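Local coordinates for protein bile acid 7a-dehydratase, BaiE (Clostridium hiranonis DSM 13275, PDB 4L8P) that probably removes water from the 7-alpha position of bile acids, a lyase reaction carried out on a cystatin-like, SnoaL-like fold, at residues W58-L61 against E62-L65; I111-E114 against N115-T118; V79-S82 against P83-T87. All blocks are in the same frame, centred on the assembly; numbering follows the deposited sequence.

Interaction 1. Residues W58-L61 against E62-L65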
loop_
_atom_site.group_PDB
_atom_site.type_symbol
_atom_site.label_atom_id
_atom_site.label_comp_id
_atom_site.label_asym_id
_atom_site.label_seq_id
_atom_site.Cartn_x
_atom_site.Cartn_y
_atom_site.Cartn_z
ATOM N N TRP A 58 -13.623 -5.472 -17.775
ATOM C CA TRP A 58 -13.222 -6.851 -17.973
ATOM C C TRP A 58 -12.282 -7.019 -19.162
ATOM O O TRP A 58 -11.300 -7.763 -19.060
ATOM C CB TRP A 58 -14.427 -7.780 -18.086
ATOM C CG TRP A 58 -15.358 -7.697 -16.907
ATOM C CD1 TRP A 58 -16.710 -7.414 -16.937
ATOM C CD2 TRP A 58 -15.026 -7.922 -15.534
ATOM N NE1 TRP A 58 -17.222 -7.436 -15.649
ATOM C CE2 TRP A 58 -16.210 -7.739 -14.776
ATOM C CE3 TRP A 58 -13.828 -8.231 -14.856
ATOM C CZ2 TRP A 58 -16.241 -7.898 -13.371
ATOM C CZ3 TRP A 58 -13.858 -8.377 -13.442
ATOM C CH2 TRP A 58 -15.063 -8.195 -12.728
ATOM N N ASP A 59 -12.555 -6.287 -20.246
ATOM C CA ASP A 59 -11.649 -6.296 -21.409
ATOM C C ASP A 59 -10.255 -5.792 -21.082
ATOM O O ASP A 59 -9.267 -6.381 -21.515
ATOM C CB ASP A 59 -12.215 -5.462 -22.568
ATOM C CG ASP A 59 -13.450 -6.091 -23.189
ATOM O OD1 ASP A 59 -13.628 -7.315 -23.055
ATOM O OD2 ASP A 59 -14.240 -5.345 -23.810
ATOM N N GLU A 60 -10.184 -4.694 -20.341
ATOM C CA GLU A 60 -8.890 -4.186 -19.848
ATOM C C GLU A 60 -8.199 -5.150 -18.874
ATOM O O GLU A 60 -6.986 -5.394 -18.984
ATOM C CB GLU A 60 -9.030 -2.774 -19.254
ATOM C CG GLU A 60 -7.686 -2.066 -19.108
ATOM C CD GLU A 60 -7.791 -0.577 -18.795
ATOM O OE1 GLU A 60 -8.913 -0.042 -18.612
ATOM O OE2 GLU A 60 -6.726 0.071 -18.727
ATOM N N LEU A 61 -8.956 -5.753 -17.949
ATOM C CA LEU A 61 -8.369 -6.755 -17.056
ATOM C C LEU A 61 -7.723 -7.902 -17.837
ATOM O O LEU A 61 -6.650 -8.406 -17.487
ATOM C CB LEU A 61 -9.414 -7.326 -16.115
ATOM C CG LEU A 61 -8.830 -8.232 -15.017
ATOM C CD1 LEU A 61 -9.709 -8.086 -13.787
ATOM C CD2 LEU A 61 -8.803 -9.713 -15.386
ATOM N N GLU A 62 -8.373 -8.332 -18.916
ATOM C CA GLU A 62 -7.848 -9.409 -19.746
ATOM C C GLU A 62 -6.422 -9.129 -20.270
ATOM O O GLU A 62 -5.626 -10.051 -20.396
ATOM C CB GLU A 62 -8.795 -9.665 -20.942
ATOM C CG GLU A 62 -8.511 -10.952 -21.694
ATOM C CD GLU A 62 -9.522 -11.219 -22.811
ATOM O OE1 GLU A 62 -10.680 -10.813 -22.661
ATOM O OE2 GLU A 62 -9.143 -11.853 -23.813
ATOM N N THR A 63 -6.087 -7.865 -20.500
ATOM C CA THR A 63 -4.751 -7.471 -21.003
ATOM C C THR A 63 -3.632 -7.639 -19.968
ATOM O O THR A 63 -2.467 -7.618 -20.327
ATOM C CB THR A 63 -4.704 -6.026 -21.523
ATOM O OG1 THR A 63 -4.811 -5.081 -20.437
ATOM C CG2 THR A 63 -5.785 -5.768 -22.559
ATOM N N THR A 64 -3.987 -7.803 -18.694
ATOM C CA THR A 64 -3.000 -8.079 -17.645
ATOM C C THR A 64 -2.604 -9.557 -17.535
ATOM O O THR A 64 -1.647 -9.875 -16.835
ATOM C CB THR A 64 -3.499 -7.596 -16.252
ATOM O OG1 THR A 64 -4.536 -8.466 -15.775
ATOM C CG2 THR A 64 -3.961 -6.133 -16.295
ATOM N N LEU A 65 -3.343 -10.450 -18.192
ATOM C CA LEU A 65 -3.165 -11.892 -18.091
ATOM C C LEU A 65 -2.295 -12.356 -19.238
ATOM O O LEU A 65 -2.391 -11.856 -20.388
ATOM C CB LEU A 65 -4.517 -12.633 -18.136
ATOM C CG LEU A 65 -5.564 -12.167 -17.108
ATOM C CD1 LEU A 65 -6.873 -12.940 -17.262
ATOM C CD2 LEU A 65 -5.020 -12.283 -15.692
#

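Interaction 2. Residues I111-E114 against N115-T118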
loop_
_atom_site.group_PDB
_atom_site.type_symbol
_atom_site.label_atom_id
_atom_site.label_comp_id
_atom_site.label_asym_id
_atom_site.label_seq_id
_atom_site.Cartn_x
_atom_site.Cartn_y
_atom_site.Cartn_z
ATOM N N ILE A 111 12.532 -10.805 -9.077
ATOM C CA ILE A 111 12.770 -11.129 -10.484
ATOM C C ILE A 111 13.599 -12.430 -10.537
ATOM O O ILE A 111 14.712 -12.479 -10.039
ATOM C CB ILE A 111 13.466 -9.984 -11.220
ATOM C CG1 ILE A 111 12.779 -8.628 -10.951
ATOM C CG2 ILE A 111 13.546 -10.277 -12.726
ATOM C CD1 ILE A 111 11.301 -8.505 -11.322
ATOM N N ASP A 112 13.027 -13.471 -11.132
ATOM C CA ASP A 112 13.586 -14.824 -11.092
ATOM C C ASP A 112 14.466 -15.133 -12.287
ATOM O O ASP A 112 15.345 -15.973 -12.187
ATOM C CB ASP A 112 12.456 -15.867 -11.038
ATOM C CG ASP A 112 11.635 -15.763 -9.800
ATOM O OD1 ASP A 112 12.206 -15.502 -8.704
ATOM O OD2 ASP A 112 10.399 -15.902 -9.917
ATOM N N SER A 113 14.235 -14.451 -13.395
ATOM C CA SER A 113 15.042 -14.628 -14.611
ATOM C C SER A 113 14.841 -13.386 -15.477
ATOM O O SER A 113 14.277 -12.390 -15.015
ATOM C CB SER A 113 14.690 -15.951 -15.334
ATOM O OG SER A 113 13.497 -15.870 -16.086
ATOM N N GLU A 114 15.278 -13.443 -16.730
ATOM C CA GLU A 114 15.055 -12.337 -17.658
ATOM C C GLU A 114 13.588 -12.138 -18.012
ATOM O O GLU A 114 13.210 -11.070 -18.471
ATOM C CB GLU A 114 15.915 -12.501 -18.920
ATOM C CG GLU A 114 15.419 -13.461 -20.003
ATOM C CD GLU A 114 15.679 -14.963 -19.717
ATOM O OE1 GLU A 114 15.953 -15.362 -18.561
ATOM O OE2 GLU A 114 15.637 -15.746 -20.684
ATOM N N ASN A 115 12.757 -13.164 -17.811
ATOM C CA ASN A 115 11.349 -13.120 -18.243
ATOM C C ASN A 115 10.350 -13.830 -17.315
ATOM O O ASN A 115 9.245 -14.168 -17.724
ATOM C CB ASN A 115 11.218 -13.642 -19.692
ATOM C CG ASN A 115 11.762 -15.038 -19.862
ATOM O OD1 ASN A 115 12.017 -15.711 -18.903
ATOM N ND2 ASN A 115 11.975 -15.448 -21.105
ATOM N N THR A 116 10.743 -14.024 -16.064
ATOM C CA THR A 116 9.886 -14.621 -15.039
ATOM C C THR A 116 10.106 -13.913 -13.723
ATOM O O THR A 116 11.189 -13.393 -13.440
ATOM C CB THR A 116 10.121 -16.152 -14.858
ATOM O OG1 THR A 116 11.443 -16.378 -14.367
ATOM C CG2 THR A 116 9.876 -16.896 -16.114
ATOM N N ALA A 117 9.062 -13.907 -12.900
ATOM C CA ALA A 117 9.147 -13.274 -11.590
ATOM C C ALA A 117 8.076 -13.785 -10.682
ATOM O O ALA A 117 7.099 -14.403 -11.155
ATOM C CB ALA A 117 9.027 -11.755 -11.759
ATOM N N THR A 118 8.252 -13.479 -9.394
ATOM C CA THR A 118 7.343 -13.896 -8.319
ATOM C C THR A 118 6.986 -12.641 -7.545
ATOM O O THR A 118 7.854 -11.799 -7.325
ATOM C CB THR A 118 8.023 -14.930 -7.391
ATOM O OG1 THR A 118 8.386 -16.101 -8.150
ATOM C CG2 THR A 118 7.112 -15.362 -6.232
HETATM O O HOH W 1 13.782 -17.336 -18.111
#

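Interaction 3. Residues V79-S82 against P83-T87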
loop_
_atom_site.group_PDB
_atom_site.type_symbol
_atom_site.label_atom_id
_atom_site.label_comp_id
_atom_site.label_asym_id
_atom_site.label_seq_id
_atom_site.Cartn_x
_atom_site.Cartn_y
_atom_site.Cartn_z
ATOM N N VAL A 79 -9.481 -22.584 -11.687
ATOM C CA VAL A 79 -8.565 -22.782 -12.797
ATOM C C VAL A 79 -9.312 -22.629 -14.115
ATOM O O VAL A 79 -10.394 -23.208 -14.323
ATOM C CB VAL A 79 -7.796 -24.137 -12.701
ATOM C CG1 VAL A 79 -8.724 -25.271 -12.313
ATOM C CG2 VAL A 79 -7.061 -24.454 -13.998
ATOM N N PHE A 80 -8.711 -21.841 -15.003
ATOM C CA PHE A 80 -9.227 -21.588 -16.341
ATOM C C PHE A 80 -8.136 -21.779 -17.398
ATOM O O PHE A 80 -6.936 -21.816 -17.109
ATOM C CB PHE A 80 -9.840 -20.191 -16.402
ATOM C CG PHE A 80 -10.802 -19.924 -15.287
ATOM C CD1 PHE A 80 -12.131 -20.351 -15.377
ATOM C CD2 PHE A 80 -10.363 -19.342 -14.105
ATOM C CE1 PHE A 80 -13.021 -20.149 -14.330
ATOM C CE2 PHE A 80 -11.261 -19.126 -13.061
ATOM C CZ PHE A 80 -12.577 -19.534 -13.171
ATOM N N HIS A 81 -8.560 -21.855 -18.652
ATOM C CA HIS A 81 -7.625 -22.212 -19.735
ATOM C C HIS A 81 -7.341 -21.112 -20.760
ATOM O O HIS A 81 -6.534 -21.318 -21.662
ATOM C CB HIS A 81 -8.124 -23.506 -20.383
ATOM C CG HIS A 81 -8.259 -24.622 -19.392
ATOM N ND1 HIS A 81 -7.168 -25.290 -18.875
ATOM C CD2 HIS A 81 -9.342 -25.123 -18.753
ATOM C CE1 HIS A 81 -7.577 -26.185 -17.994
ATOM N NE2 HIS A 81 -8.892 -26.103 -17.901
ATOM N N SER A 82 -7.972 -19.947 -20.591
ATOM C CA SER A 82 -7.642 -18.761 -21.375
ATOM C C SER A 82 -7.937 -17.486 -20.587
ATOM O O SER A 82 -8.748 -17.524 -19.663
ATOM C CB SER A 82 -8.473 -18.756 -22.664
ATOM O OG SER A 82 -9.829 -18.488 -22.410
ATOM N N PRO A 83 -7.350 -16.340 -20.999
ATOM C CA PRO A 83 -7.758 -15.065 -20.401
ATOM C C PRO A 83 -9.242 -14.767 -20.527
ATOM O O PRO A 83 -9.828 -14.244 -19.572
ATOM C CB PRO A 83 -6.938 -14.033 -21.180
ATOM C CG PRO A 83 -5.712 -14.776 -21.576
ATOM C CD PRO A 83 -6.220 -16.150 -21.928
ATOM N N LYS A 84 -9.861 -15.111 -21.667
ATOM C CA LYS A 84 -11.286 -14.877 -21.840
ATOM C C LYS A 84 -12.141 -15.694 -20.875
ATOM O O LYS A 84 -13.170 -15.223 -20.396
ATOM C CB LYS A 84 -11.732 -15.196 -23.284
ATOM C CG LYS A 84 -13.180 -14.817 -23.554
ATOM C CD LYS A 84 -13.557 -14.877 -25.033
ATOM C CE LYS A 84 -13.638 -13.506 -25.685
ATOM N NZ LYS A 84 -14.255 -13.608 -27.036
ATOM N N GLU A 85 -11.738 -16.932 -20.621
ATOM C CA GLU A 85 -12.436 -17.777 -19.638
ATOM C C GLU A 85 -12.351 -17.145 -18.247
ATOM O O GLU A 85 -13.318 -17.195 -17.486
ATOM C CB GLU A 85 -11.887 -19.212 -19.600
ATOM C CG GLU A 85 -12.323 -20.120 -20.756
ATOM C CD GLU A 85 -11.901 -21.576 -20.576
ATOM O OE1 GLU A 85 -11.319 -21.893 -19.524
ATOM O OE2 GLU A 85 -12.172 -22.420 -21.484
ATOM N N VAL A 86 -11.199 -16.576 -17.919
ATOM C CA VAL A 86 -11.037 -15.904 -16.628
ATOM C C VAL A 86 -12.019 -14.732 -16.524
ATOM O O VAL A 86 -12.742 -14.619 -15.529
ATOM C CB VAL A 86 -9.609 -15.420 -16.380
ATOM C CG1 VAL A 86 -9.548 -14.598 -15.088
ATOM C CG2 VAL A 86 -8.621 -16.585 -16.308
ATOM N N THR A 87 -12.061 -13.873 -17.549
ATOM C CA THR A 87 -12.931 -12.686 -17.481
ATOM C C THR A 87 -14.420 -13.028 -17.606
ATOM O O THR A 87 -15.253 -12.328 -17.016
ATOM C CB THR A 87 -12.497 -11.589 -18.481
ATOM O OG1 THR A 87 -12.561 -12.116 -19.810
ATOM C CG2 THR A 87 -11.085 -11.142 -18.192
#

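Interaction 1. Residues W58-L61 against E62-L65
Glu62 N donates to Trp58 O (3.0 Å) as an ordinary i-to-i+4 bond of the short helix 58-62, and Glu62 to Leu65 form a type I beta turn. The side chain of Glu62 leaves with its CB 3.4 Å from Asp59 O. Its carboxylate then comes near a like charge, Asp59 OD1 lying 4.6 Å from Glu62 OE1, a closeness that may cost a little electrostatic energy. At Thr63 the bonding shortens to three residues: Thr63 N meets Glu60 O at 3.0 Å from well above the carbonyl plane, while Thr63 OG1 meets the same Glu60 O at 2.6 Å within that plane. With chi1 at 70°, the hydroxyl sits between backbone N and carbonyl carbon, where it can turn back on the preceding turn of helix; Lys48 NZ of helix 22-55 is its further partner. Thr64 repeats the pattern one residue on, so that Leu61 O is also gripped twice, by Thr64 OG1 at 2.7 Å in the carbonyl plane and by Thr64 N at 3.0 Å from above it. Leu45 and Tyr49 of helix 22-55 touch Thr64. Leu65, which closes the turn, meets the helix through a methyl, its CD1 lying 4.2 Å from Leu61 CD2.

Interaction 2. Residues I111-E114 against N115-T118
Ser113 OG is gripped from several sides: Asn115 N donates to it at 3.3 Å along a nearly straight bond (169° at the hydrogen), a water accepts from the hydroxyl, and Thr116 OG1 lies 2.7 Å from it. A chi1 of 78° brings the serine oxygen over the loop that follows, within bonding range of Asn115 N. The same water donates to Glu114 OE1 and to Asn115 OD1, tying three successive side chains together. Glu114 and Asn115 lie alongside one another and point the same way, the carboxylate stacked on the amide with their planes 17° apart; the bend of the glutamate chain at chi2 lays it there.

The stretch is the turn of a beta hairpin, joining strand 98-111 to strand 116-129 of the antiparallel sheet. At its neck Ile111 and Ala117 form a non-hydrogen-bonded pair. Just beyond this pair, Thr116 O receives two consecutive amides, Asp112 N at 3.0 Å and Ser113 N at 3.2 Å, both arriving from the same face of the carbonyl plane, and the two bonds close the mouth of the loop.

Asp112 also reaches to strand 116-129. Its OD2 accepts from Thr118 OG1 at 2.7 Å through the syn lone pair, with the carboxylate passing close to the backbone of Ala117. Lys148 NZ is a second partner of Thr118 OG1, which places a positive charge next to this bond and would probably favour the ionised aspartate. On the face that bears Ile111 and Ala117 the contact is apolar. Ile111 CD1 comes to 4.0 Å from Ala117 CB, and both side chains press against Ile42 of helix 22-55.

Interaction 3. Residues V79-S82 against P83-T87
Three hydrogen bonds tie Ser82 and the residue before it to the first turn of helix 83-93. Ser82 is the N-cap: a chi1 of 71° turns its OG toward that first turn, where it accepts from Glu85 N at 3.0 Å, while its carbonyl O takes Val86 N at 3.2 Å as the first regular helical bond. Glu85, three residues after the cap, sends its extended chain back the other way, and OE1 accepts at 2.9 Å from His81 N, the amide of the residue before the cap, with the donor standing above the carboxylate plane. The His81 ring and the carboxylate planes stand almost perpendicular, 84° apart.

Apolar contact falls to Phe80 and Val86, whose side chains cross at about a right angle. Val86 CG2 touches Phe80 CB at 3.8 Å, and Val86 CA lies over one face of the ring.

The arrangement carries the chain from the small two-stranded sheet into the helix. Phe80 shares backbone hydrogen bonding with Tyr73 of strand 73-74, its ring meets that of Tyr89 farther along helix 83-93, and Thr87 packs on Leu61 of helix 58-62.

Interactions 1 and 3 are neighbours, with centres 11 Å apart, and they join helix 58-62 to helix 83-93. Glu62 CG rests 3.5 Å from Pro83 CB, Trp58 O lies 3.5 Å from Thr87 CG2, and Leu65 CD1 approaches Val86 CB at 3.8 Å. The side chains of Leu65 and Phe80 each lie about 4 Å from a bound pentaethylene glycol, probably from the crystallisation liquor but consistent with a pocket near this side of the fold. Interaction 2, at a hairpin turn, touches neither: its centre lies 21 Å from that of interaction 1 and 23 Å from that of interaction 3, nearest atoms about 11 and 15 Å. Helix 22-55 touches both interaction 1 and interaction 2.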